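PDB 5XEA: envelope glycoprotein from Thogoto virus, which probably attaches the virus to its host-cell receptor and later induces fusion of the viral and host membranes. Local coordinates for residues S322-A325 / R330-G333. Residues are numbered along the deposited sequence; the frame is centred on the assembly and turned at random.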
# COMPACT_ATOMS: atom_id res chain seq x y z
N SER B 322 3.36 21.93 -52.34
CA SER B 322 2.84 23.00 -53.18
C SER B 322 3.86 23.43 -54.23
O SER B 322 3.49 23.77 -55.37
CB SER B 322 2.46 24.17 -52.27
OG SER B 322 1.68 25.13 -52.92
N SER B 323 5.14 23.42 -53.87
CA SER B 323 6.18 23.82 -54.79
C SER B 323 6.48 22.73 -55.81
O SER B 323 6.68 23.02 -57.00
CB SER B 323 7.42 24.22 -53.99
OG SER B 323 8.59 24.06 -54.76
N ILE B 324 6.47 21.46 -55.41
CA ILE B 324 6.74 20.38 -56.36
C ILE B 324 5.55 20.17 -57.28
O ILE B 324 5.71 19.86 -58.46
CB ILE B 324 7.10 19.07 -55.65
CG1 ILE B 324 8.15 19.31 -54.59
CG2 ILE B 324 7.60 18.03 -56.67
CD1 ILE B 324 8.19 18.21 -53.61
N ALA B 325 4.33 20.27 -56.73
CA ALA B 325 3.12 19.98 -57.48
C ALA B 325 2.89 20.96 -58.63
O ALA B 325 2.21 20.60 -59.60
CB ALA B 325 1.89 19.96 -56.55
N ARG B 330 0.84 15.52 -61.45
CA ARG B 330 0.22 14.26 -61.03
C ARG B 330 0.45 13.95 -59.56
O ARG B 330 -0.18 13.02 -59.03
CB ARG B 330 0.74 13.10 -61.89
CG ARG B 330 -0.02 12.92 -63.21
CD ARG B 330 0.67 11.95 -64.17
NE ARG B 330 1.71 12.62 -64.95
CZ ARG B 330 2.99 12.25 -64.98
NH1 ARG B 330 3.41 11.21 -64.26
NH2 ARG B 330 3.86 12.93 -65.72
N LEU B 331 1.32 14.71 -58.88
CA LEU B 331 1.71 14.42 -57.51
C LEU B 331 0.51 14.41 -56.57
O LEU B 331 0.33 13.47 -55.78
CB LEU B 331 2.75 15.44 -57.04
CG LEU B 331 3.16 15.34 -55.57
CD1 LEU B 331 3.71 13.97 -55.26
CD2 LEU B 331 4.18 16.39 -55.21
N ILE B 332 -0.31 15.45 -56.62
CA ILE B 332 -1.41 15.54 -55.66
C ILE B 332 -2.38 14.38 -55.85
O ILE B 332 -2.79 13.72 -54.88
CB ILE B 332 -2.11 16.91 -55.77
CG1 ILE B 332 -1.20 17.99 -55.19
CG2 ILE B 332 -3.47 16.89 -55.07
CD1 ILE B 332 -1.66 19.40 -55.49
N GLY B 333 -2.70 14.07 -57.10
CA GLY B 333 -3.53 12.91 -57.38
C GLY B 333 -2.97 11.63 -56.78
O GLY B 333 -3.71 10.79 -56.26
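L331 and I324 meet where a long helix ends and the chain turns, a worked example of a tight helix-to-helix turn in which the two segments touch through apolar side chains. The leucine can be followed outward. Its CB leaves the backbone in the direction of the 322-325 segment, and CG, anti to the backbone N (chi1 174°), prolongs that reach. At CG the chain forks. One branch does the touching: L331 CD2 lies 4.0 Å from I324 CB and 4.1 Å from I324 CG2, and it also comes within 4.2 Å of the backbone N of A325. The methyl thus sits in the angle between the isoleucine branch and the helix backbone, the two side chains meeting at a slant. I324 presents CG2 here because that methyl is anti to its own N, while CG1 lies beside the backbone N.

Helix 282-327 is the long helix of this gp64-family fusogen, whose trimeric class III relatives likewise carry a long central helix. After a short link, the chain enters the short helix 331-335, which packs against the end of the long helix. D328 helps shape the link, its OD1 accepting a hydrogen bond from the backbone N of R330.

The neighbouring contact is made by A325 and I332. The alanine methyl points at the second segment and rests on the end of the isoleucine, A325 CB lying 3.7 Å from I332 CD1 and 3.9 Å from I332 CG1. I332 leaves its helix obliquely, but its extended chain (chi2 168°) carries CD1 back to the alanine. F344 of strand 341-344 packs against both residues. I324 also packs on I324 of the second subunit and S323 of the third, while L331 touches T319 of the third subunit.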